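Local coordinates for proteasome activator protein PA26 (Trypanosoma brucei, PDB 1YAR) that binds the end of the 20S proteasome as a ring of seven subunits and, as a member of the 11S activator family, probably opens its gate to peptides, at residues L111-A114 and V115-A118; R158-V161 and E162-L166; P183-L186 and L187-R190. All blocks are in the same frame, centred on the assembly; numbering follows the deposited sequence.

Contacts 1, 2 and 3 follow one another along the chain, each a local contact within one helix: 111-130, 150-166 and 183-226 respectively. Contact 1 sits at one end of the elongated helical bundle, with its centre about 51 Å from the centres of both others. Contacts 2 and 3 share the far end, their centres about 10 Å apart, and there helix 150-166 packs on the start of helix 183-226; Lys-164 CB, for example, lies 3.6 Å from Leu-185 CD2. All three also touch other copies of the protein, so both ends of the bundle take part in the ring. Contact 1 additionally reaches another protein, presumably the proteasome.

Contact 1: L111-A114 and V115-A118; sequences LGVA and VQHA
Val-113 and His-117, one helical turn apart, lie side by side and point the same way on the more open flank of the first turns of helix 111-130. Val-113 CG1 rests 3.6 Å from both His-117 CD2 and His-117 NE2, so the methyl sits against the CD2-NE2 bond of the imidazole. With CG beside its own backbone N (chi1 -68°), His-117 also brings CD2 to 3.3 Å from Val-113 O, obliquely to the ring. That same carbonyl takes the His-117 N-H in a nearly straight bond of 2.9 Å between N and O.

The other flank is packed much more tightly. Val-115 and Gln-116 are buried, and Val-115 leans on Asn-221 and Leu-225 of helix 183-226. Its CG2 stands 3.4 Å from Leu-111 O, the carbonyl to which Val-115 N makes a weak hydrogen bond. Next along, Gln-116 N binds Gly-112 O at 3.0 Å. The extended Gln-116 side chain then reaches across to Arg-101 O and to Leu-225 O near the end of helix 183-226, and NE2 bonds to both. Its OE1 lies 3.7 Å from Val-113 CA.

On the side facing the next subunit, Leu-111 and Ala-114 pack on Glu-107 of that subunit, and Leu-111 also touches an apolar side chain of another protein. The chemistry is lopsided: two carbonyls hold the NH2 end of the Gln-116 amide and probably fix which way it is turned, whereas OE1 is buried without a polar partner in the model.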
ATOM      1  N   LEU O 111     -42.279 -29.821  64.978  1.00 24.86           N
ATOM      2  CA  LEU O 111     -41.387 -29.410  66.071  1.00 25.50           C
ATOM      3  C   LEU O 111     -42.167 -29.114  67.362  1.00 25.26           C
ATOM      4  O   LEU O 111     -41.718 -29.478  68.459  1.00 24.89           O
ATOM      5  CB  LEU O 111     -40.563 -28.186  65.681  1.00 26.57           C
ATOM      6  CG  LEU O 111     -39.717 -28.299  64.406  1.00 28.97           C
ATOM      7  CD1 LEU O 111     -39.149 -26.936  64.060  1.00 30.24           C
ATOM      8  CD2 LEU O 111     -38.631 -29.345  64.580  1.00 30.70           C
ATOM      9  N   GLY O 112     -43.323 -28.453  67.216  1.00 24.50           N
ATOM     10  CA  GLY O 112     -44.221 -28.183  68.351  1.00 23.34           C
ATOM     11  C   GLY O 112     -44.873 -29.450  68.856  1.00 23.05           C
ATOM     12  O   GLY O 112     -44.997 -29.638  70.067  1.00 23.00           O
ATOM     13  N   VAL O 113     -45.309 -30.310  67.931  1.00 22.36           N
ATOM     14  CA  VAL O 113     -45.907 -31.606  68.263  1.00 22.64           C
ATOM     15  C   VAL O 113     -44.939 -32.467  69.104  1.00 22.25           C
ATOM     16  O   VAL O 113     -45.346 -33.148  70.065  1.00 21.67           O
ATOM     17  CB  VAL O 113     -46.366 -32.366  66.979  1.00 22.77           C
ATOM     18  CG1 VAL O 113     -46.950 -33.706  67.335  1.00 23.30           C
ATOM     19  CG2 VAL O 113     -47.402 -31.524  66.210  1.00 22.48           C
ATOM     20  N   ALA O 114     -43.657 -32.423  68.742  1.00 22.09           N
ATOM     21  CA  ALA O 114     -42.620 -33.112  69.517  1.00 22.01           C
ATOM     22  C   ALA O 114     -42.542 -32.602  70.966  1.00 21.71           C
ATOM     23  O   ALA O 114     -42.347 -33.393  71.901  1.00 21.83           O
ATOM     24  CB  ALA O 114     -41.263 -32.978  68.812  1.00 22.65           C
ATOM     25  N   VAL O 115     -42.714 -31.291  71.160  1.00 21.58           N
ATOM     26  CA  VAL O 115     -42.750 -30.694  72.509  1.00 21.45           C
ATOM     27  C   VAL O 115     -43.962 -31.239  73.283  1.00 22.08           C
ATOM     28  O   VAL O 115     -43.833 -31.642  74.442  1.00 22.60           O
ATOM     29  CB  VAL O 115     -42.811 -29.147  72.457  1.00 21.41           C
ATOM     30  CG1 VAL O 115     -42.851 -28.545  73.854  1.00 21.86           C
ATOM     31  CG2 VAL O 115     -41.612 -28.570  71.687  1.00 21.18           C
ATOM     32  N   GLN O 116     -45.132 -31.270  72.639  1.00 21.43           N
ATOM     33  CA  GLN O 116     -46.328 -31.840  73.251  1.00 21.88           C
ATOM     34  C   GLN O 116     -46.136 -33.292  73.705  1.00 22.35           C
ATOM     35  O   GLN O 116     -46.465 -33.639  74.853  1.00 20.90           O
ATOM     36  CB  GLN O 116     -47.496 -31.748  72.283  1.00 21.91           C
ATOM     37  CG  GLN O 116     -47.925 -30.328  71.985  1.00 21.39           C
ATOM     38  CD  GLN O 116     -49.097 -30.307  71.048  1.00 23.04           C
ATOM     39  OE1 GLN O 116     -49.113 -31.050  70.050  1.00 21.76           O
ATOM     40  NE2 GLN O 116     -50.118 -29.508  71.382  1.00 21.59           N
ATOM     41  N   HIS O 117     -45.599 -34.139  72.813  1.00 22.77           N
ATOM     42  CA  HIS O 117     -45.317 -35.535  73.166  1.00 24.38           C
ATOM     43  C   HIS O 117     -44.251 -35.666  74.286  1.00 23.82           C
ATOM     44  O   HIS O 117     -44.372 -36.522  75.169  1.00 24.28           O
ATOM     45  CB  HIS O 117     -44.957 -36.369  71.918  1.00 25.65           C
ATOM     46  CG  HIS O 117     -46.106 -36.571  70.973  1.00 31.46           C
ATOM     47  ND1 HIS O 117     -47.313 -37.104  71.373  1.00 37.47           N
ATOM     48  CD2 HIS O 117     -46.216 -36.352  69.641  1.00 35.28           C
ATOM     49  CE1 HIS O 117     -48.129 -37.172  70.334  1.00 38.90           C
ATOM     50  NE2 HIS O 117     -47.489 -36.725  69.269  1.00 37.84           N
ATOM     51  N   ALA O 118     -43.230 -34.809  74.278  1.00 23.68           N
ATOM     52  CA  ALA O 118     -42.213 -34.847  75.330  1.00 23.33           C
ATOM     53  C   ALA O 118     -42.783 -34.497  76.715  1.00 23.52           C
ATOM     54  O   ALA O 118     -42.480 -35.174  77.715  1.00 22.68           O
ATOM     55  CB  ALA O 118     -41.048 -33.946  74.988  1.00 24.08           C
TER

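Contact 2: R158-V161 and E162-L166; sequences RSTV and EDKLL
Glu-162, Asp-163, Lys-164 and Leu-165 each send a backbone N-H to the carbonyl four residues earlier, from Arg-158 O to Val-161 O, with Glu-162 N 2.8 Å from Arg-158 O. On this alpha-helical frame, the last turns of helix 150-166, sits an i to i+4 salt bridge. Arg-158 NH1 meets Glu-162 OE2 at 2.8 Å with an N-H...O angle of 158°. The oxygen lies at the edge of the guanidinium, almost in its plane, but is used on its anti side, and the two flat groups are turned 65° apart. Glu-162 keeps CG beside its backbone N; this chi1 of -73° sets CG 3.2 Å from Arg-158 O, and the extended chain beyond it carries OE2 to the guanidinium.

Both charged groups have further partners. Arg-158 NE forms a salt bridge with Asp-193, and NH1 also bonds to Gln-65 O. In a neighbouring subunit, Ser-182 OG bonds to Glu-162 OE1 and Ser-184 OG to Glu-162 OE2, while Ser-180 OG bonds to Asp-163 OD1. The carboxylate of Glu-162 is thus gripped by one charge and two hydroxyls, which would probably keep it ionised although it is buried in the subunit interface.

Round the helix, Val-161 and Leu-165 lie side by side on the face turned to the bundle, and Val-161 also packs on Ile-192. On the exposed flank Thr-160 and Lys-164 lie side by side, with the Thr-160 CG2 methyl 4.1 Å from Lys-164 CE. Between the two apolar residues, Val-161 CG1 comes 3.8 Å from Leu-165 CD1.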
ATOM      1  N   ARG O 158     -48.481 -56.542 106.715  1.00 31.03           N
ATOM      2  CA  ARG O 158     -48.564 -56.654 108.165  1.00 30.89           C
ATOM      3  C   ARG O 158     -49.517 -57.773 108.590  1.00 30.71           C
ATOM      4  O   ARG O 158     -49.209 -58.532 109.507  1.00 30.66           O
ATOM      5  CB  ARG O 158     -48.971 -55.310 108.797  1.00 30.06           C
ATOM      6  CG  ARG O 158     -48.243 -55.043 110.107  1.00 30.27           C
ATOM      7  CD  ARG O 158     -48.769 -53.893 110.934  1.00 30.92           C
ATOM      8  NE  ARG O 158     -47.858 -53.578 112.045  1.00 29.18           N
ATOM      9  CZ  ARG O 158     -48.019 -53.995 113.307  1.00 31.61           C
ATOM     10  NH1 ARG O 158     -49.070 -54.733 113.658  1.00 31.30           N
ATOM     11  NH2 ARG O 158     -47.138 -53.643 114.231  1.00 32.92           N
ATOM     12  N   SER O 159     -50.654 -57.885 107.901  0.50 30.85           N
ATOM     13  CA  SER O 159     -51.682 -58.881 108.233  0.50 31.17           C
ATOM     14  C   SER O 159     -51.225 -60.336 108.061  0.50 31.45           C
ATOM     15  O   SER O 159     -51.674 -61.216 108.803  0.50 31.54           O
ATOM     16  CB  SER O 159     -52.968 -58.617 107.443  0.50 30.85           C
ATOM     17  OG  SER O 159     -52.815 -58.966 106.080  0.50 30.93           O
ATOM     18  N   THR O 160     -50.341 -60.579 107.089  1.00 31.45           N
ATOM     19  CA  THR O 160     -49.705 -61.884 106.897  1.00 31.80           C
ATOM     20  C   THR O 160     -48.840 -62.251 108.103  1.00 31.72           C
ATOM     21  O   THR O 160     -48.955 -63.351 108.643  1.00 31.77           O
ATOM     22  CB  THR O 160     -48.839 -61.884 105.608  1.00 32.31           C
ATOM     23  OG1 THR O 160     -49.659 -61.557 104.490  1.00 33.12           O
ATOM     24  CG2 THR O 160     -48.325 -63.293 105.281  1.00 32.59           C
ATOM     25  N   VAL O 161     -48.007 -61.308 108.538  1.00 31.42           N
ATOM     26  CA  VAL O 161     -47.132 -61.507 109.682  1.00 31.43           C
ATOM     27  C   VAL O 161     -47.932 -61.588 110.995  1.00 32.10           C
ATOM     28  O   VAL O 161     -47.657 -62.441 111.836  1.00 31.58           O
ATOM     29  CB  VAL O 161     -45.993 -60.448 109.709  1.00 31.50           C
ATOM     30  CG1 VAL O 161     -45.162 -60.519 110.995  1.00 29.48           C
ATOM     31  CG2 VAL O 161     -45.093 -60.629 108.480  1.00 30.91           C
ATOM     32  N   GLU O 162     -48.928 -60.718 111.154  1.00 33.16           N
ATOM     33  CA  GLU O 162     -49.794 -60.772 112.337  1.00 34.13           C
ATOM     34  C   GLU O 162     -50.402 -62.161 112.522  1.00 35.20           C
ATOM     35  O   GLU O 162     -50.311 -62.741 113.614  1.00 35.16           O
ATOM     36  CB  GLU O 162     -50.876 -59.697 112.269  1.00 33.59           C
ATOM     37  CG  GLU O 162     -50.352 -58.287 112.517  1.00 33.36           C
ATOM     38  CD  GLU O 162     -51.333 -57.206 112.089  1.00 32.72           C
ATOM     39  OE1 GLU O 162     -52.477 -57.551 111.721  1.00 32.99           O
ATOM     40  OE2 GLU O 162     -50.960 -56.009 112.115  1.00 33.60           O
ATOM     41  N   ASP O 163     -50.985 -62.700 111.451  1.00 36.70           N
ATOM     42  CA  ASP O 163     -51.644 -64.014 111.482  1.00 38.61           C
ATOM     43  C   ASP O 163     -50.696 -65.122 111.907  1.00 38.44           C
ATOM     44  O   ASP O 163     -51.088 -66.012 112.672  1.00 38.79           O
ATOM     45  CB  ASP O 163     -52.237 -64.378 110.116  1.00 39.16           C
ATOM     46  CG  ASP O 163     -53.713 -64.070 110.012  1.00 43.74           C
ATOM     47  OD1 ASP O 163     -54.345 -63.808 111.064  1.00 47.25           O
ATOM     48  OD2 ASP O 163     -54.331 -64.071 108.909  1.00 47.17           O
ATOM     49  N   LYS O 164     -49.459 -65.071 111.413  1.00 37.59           N
ATOM     50  CA  LYS O 164     -48.470 -66.078 111.762  1.00 37.85           C
ATOM     51  C   LYS O 164     -48.038 -65.957 113.213  1.00 37.61           C
ATOM     52  O   LYS O 164     -47.834 -66.968 113.892  1.00 37.58           O
ATOM     53  CB  LYS O 164     -47.254 -65.998 110.849  1.00 38.06           C
ATOM     54  CG  LYS O 164     -47.466 -66.586 109.471  1.00 39.76           C
ATOM     55  CD  LYS O 164     -46.147 -66.652 108.732  1.00 44.15           C
ATOM     56  CE  LYS O 164     -46.284 -66.183 107.301  1.00 45.58           C
ATOM     57  NZ  LYS O 164     -44.914 -65.844 106.777  1.00 48.50           N
ATOM     58  N   LEU O 165     -47.904 -64.723 113.682  1.00 36.82           N
ATOM     59  CA  LEU O 165     -47.471 -64.475 115.043  1.00 37.41           C
ATOM     60  C   LEU O 165     -48.557 -64.832 116.063  1.00 38.30           C
ATOM     61  O   LEU O 165     -48.256 -65.326 117.152  1.00 38.82           O
ATOM     62  CB  LEU O 165     -47.053 -63.010 115.222  1.00 36.44           C
ATOM     63  CG  LEU O 165     -45.673 -62.603 114.678  1.00 34.88           C
ATOM     64  CD1 LEU O 165     -45.484 -61.091 114.783  1.00 32.68           C
ATOM     65  CD2 LEU O 165     -44.566 -63.363 115.413  1.00 33.08           C
ATOM     66  N   LEU O 166     -49.805 -64.546 115.723  1.00 39.10           N
ATOM     67  CA  LEU O 166     -50.918 -64.720 116.656  1.00 40.44           C
ATOM     68  C   LEU O 166     -51.412 -66.171 116.676  1.00 41.65           C
ATOM     69  O   LEU O 166     -51.822 -66.679 117.726  1.00 42.20           O
ATOM     70  CB  LEU O 166     -52.063 -63.750 116.325  1.00 39.56           C
ATOM     71  CG  LEU O 166     -51.778 -62.246 116.460  1.00 38.97           C
ATOM     72  CD1 LEU O 166     -52.842 -61.407 115.778  1.00 39.56           C
ATOM     73  CD2 LEU O 166     -51.588 -61.818 117.916  1.00 38.84           C
TER

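Contact 3: P183-L186 and L187-R190; sequences PSLL and LELR
Leu-185 and Glu-188 meet on one flank of the opening turns of helix 183-226, the long final helix of the bundle. Both hold CG anti to the backbone N (chi1 -179° and -168°), and the two chains cross at a slant that brings Leu-185 CD1 to 4.0 Å from Glu-188 OE2. On the neighbouring flank, Leu-187 folds back over the helix start: its CG lies 3.7 Å from Pro-183 O, the carbonyl that also accepts Leu-187 N. The shortest backbone bond here is 2.7 Å, from Glu-188 N to Ser-184 O, and it is noticeably bent.

The next shell positions Leu-185 and Glu-188. Ser-182 OG bonds to Leu-185 N at the head of the helix, while Leu-185 itself packs against Leu-165 of helix 150-166. Glu-188 OE1 forms a salt bridge with Arg-152 NE of a neighbouring subunit, and Ser-184 OG bonds to Ser-69 OG of that same subunit, so one flank of the helix start belongs to the subunit interface. On the inner side, Leu-189 packs on Tyr-61 and Ala-66, and Arg-190 leads away to bond through NH2 to Arg-57 O.

The turn ends on a shared donor. Leu-189 N gives a bent bond to Leu-185 O at 3.2 Å and a second, weak one to Leu-186 O, also at 3.2 Å, where the N-H...O angle falls to 130°.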
ATOM      1  N   PRO O 183     -37.975 -65.992 115.751  1.00 29.30           N
ATOM      2  CA  PRO O 183     -37.476 -64.694 116.201  1.00 28.69           C
ATOM      3  C   PRO O 183     -37.422 -63.661 115.061  1.00 28.47           C
ATOM      4  O   PRO O 183     -37.657 -62.466 115.299  1.00 27.84           O
ATOM      5  CB  PRO O 183     -36.054 -65.008 116.702  1.00 28.95           C
ATOM      6  CG  PRO O 183     -35.664 -66.278 116.016  1.00 29.10           C
ATOM      7  CD  PRO O 183     -36.935 -67.036 115.808  1.00 29.24           C
ATOM      8  N   SER O 184     -37.067 -64.099 113.853  1.00 28.01           N
ATOM      9  CA  SER O 184     -36.963 -63.159 112.721  1.00 27.81           C
ATOM     10  C   SER O 184     -38.334 -62.708 112.234  1.00 27.72           C
ATOM     11  O   SER O 184     -38.477 -61.617 111.715  1.00 27.59           O
ATOM     12  CB  SER O 184     -36.110 -63.723 111.570  1.00 27.53           C
ATOM     13  OG  SER O 184     -34.776 -63.999 112.010  1.00 26.39           O
ATOM     14  N   LEU O 185     -39.349 -63.546 112.407  1.00 28.28           N
ATOM     15  CA  LEU O 185     -40.712 -63.133 112.068  1.00 28.51           C
ATOM     16  C   LEU O 185     -41.197 -61.950 112.946  1.00 28.78           C
ATOM     17  O   LEU O 185     -41.850 -61.015 112.467  1.00 27.86           O
ATOM     18  CB  LEU O 185     -41.667 -64.320 112.165  1.00 28.76           C
ATOM     19  CG  LEU O 185     -43.134 -64.053 111.808  1.00 29.66           C
ATOM     20  CD1 LEU O 185     -43.260 -63.708 110.322  1.00 30.27           C
ATOM     21  CD2 LEU O 185     -44.005 -65.251 112.158  1.00 28.91           C
ATOM     22  N   LEU O 186     -40.865 -61.990 114.234  1.00 29.06           N
ATOM     23  CA  LEU O 186     -41.181 -60.896 115.136  1.00 29.64           C
ATOM     24  C   LEU O 186     -40.452 -59.620 114.738  1.00 29.05           C
ATOM     25  O   LEU O 186     -41.042 -58.541 114.686  1.00 28.87           O
ATOM     26  CB  LEU O 186     -40.817 -61.293 116.575  1.00 30.13           C
ATOM     27  CG  LEU O 186     -41.221 -60.325 117.681  1.00 32.39           C
ATOM     28  CD1 LEU O 186     -42.709 -59.990 117.654  1.00 34.09           C
ATOM     29  CD2 LEU O 186     -40.810 -60.895 119.042  1.00 31.64           C
ATOM     30  N   LEU O 187     -39.166 -59.744 114.442  1.00 28.33           N
ATOM     31  CA  LEU O 187     -38.397 -58.587 113.979  1.00 28.61           C
ATOM     32  C   LEU O 187     -38.888 -58.107 112.603  1.00 28.29           C
ATOM     33  O   LEU O 187     -38.809 -56.923 112.296  1.00 28.03           O
ATOM     34  CB  LEU O 187     -36.915 -58.921 113.928  1.00 28.32           C
ATOM     35  CG  LEU O 187     -36.209 -59.069 115.287  1.00 28.40           C
ATOM     36  CD1 LEU O 187     -34.833 -59.590 115.095  1.00 29.65           C
ATOM     37  CD2 LEU O 187     -36.186 -57.727 116.062  1.00 29.74           C
ATOM     38  N   GLU O 188     -39.387 -59.027 111.775  1.00 28.77           N
ATOM     39  CA  GLU O 188     -39.946 -58.620 110.479  1.00 29.53           C
ATOM     40  C   GLU O 188     -41.187 -57.710 110.633  1.00 29.96           C
ATOM     41  O   GLU O 188     -41.424 -56.821 109.799  1.00 29.51           O
ATOM     42  CB  GLU O 188     -40.251 -59.825 109.589  1.00 29.78           C
ATOM     43  CG  GLU O 188     -40.553 -59.419 108.157  1.00 31.15           C
ATOM     44  CD  GLU O 188     -41.045 -60.560 107.299  1.00 34.93           C
ATOM     45  OE1 GLU O 188     -41.534 -60.265 106.186  1.00 38.62           O
ATOM     46  OE2 GLU O 188     -40.944 -61.731 107.727  1.00 35.65           O
ATOM     47  N   LEU O 189     -41.953 -57.906 111.715  1.00 29.88           N
ATOM     48  CA  LEU O 189     -43.123 -57.070 111.993  1.00 29.46           C
ATOM     49  C   LEU O 189     -42.706 -55.634 112.218  1.00 29.05           C
ATOM     50  O   LEU O 189     -43.305 -54.701 111.658  1.00 28.39           O
ATOM     51  CB  LEU O 189     -43.890 -57.579 113.223  1.00 29.95           C
ATOM     52  CG  LEU O 189     -45.201 -56.875 113.590  1.00 30.47           C
ATOM     53  CD1 LEU O 189     -46.267 -57.170 112.547  1.00 31.28           C
ATOM     54  CD2 LEU O 189     -45.659 -57.291 115.022  1.00 30.54           C
ATOM     55  N   ARG O 190     -41.667 -55.464 113.034  1.00 27.94           N
ATOM     56  CA  ARG O 190     -41.079 -54.159 113.273  1.00 28.31           C
ATOM     57  C   ARG O 190     -40.500 -53.602 111.971  1.00 27.31           C
ATOM     58  O   ARG O 190     -40.575 -52.397 111.739  1.00 27.07           O
ATOM     59  CB  ARG O 190     -39.989 -54.274 114.338  1.00 28.25           C
ATOM     60  CG  ARG O 190     -39.321 -52.998 114.708  1.00 32.28           C
ATOM     61  CD  ARG O 190     -38.379 -53.170 115.869  1.00 38.08           C
ATOM     62  NE  ARG O 190     -37.502 -52.021 116.030  1.00 42.87           N
ATOM     63  CZ  ARG O 190     -36.333 -51.891 115.417  1.00 46.47           C
ATOM     64  NH1 ARG O 190     -35.895 -52.848 114.602  1.00 47.85           N
ATOM     65  NH2 ARG O 190     -35.592 -50.809 115.626  1.00 47.44           N
TER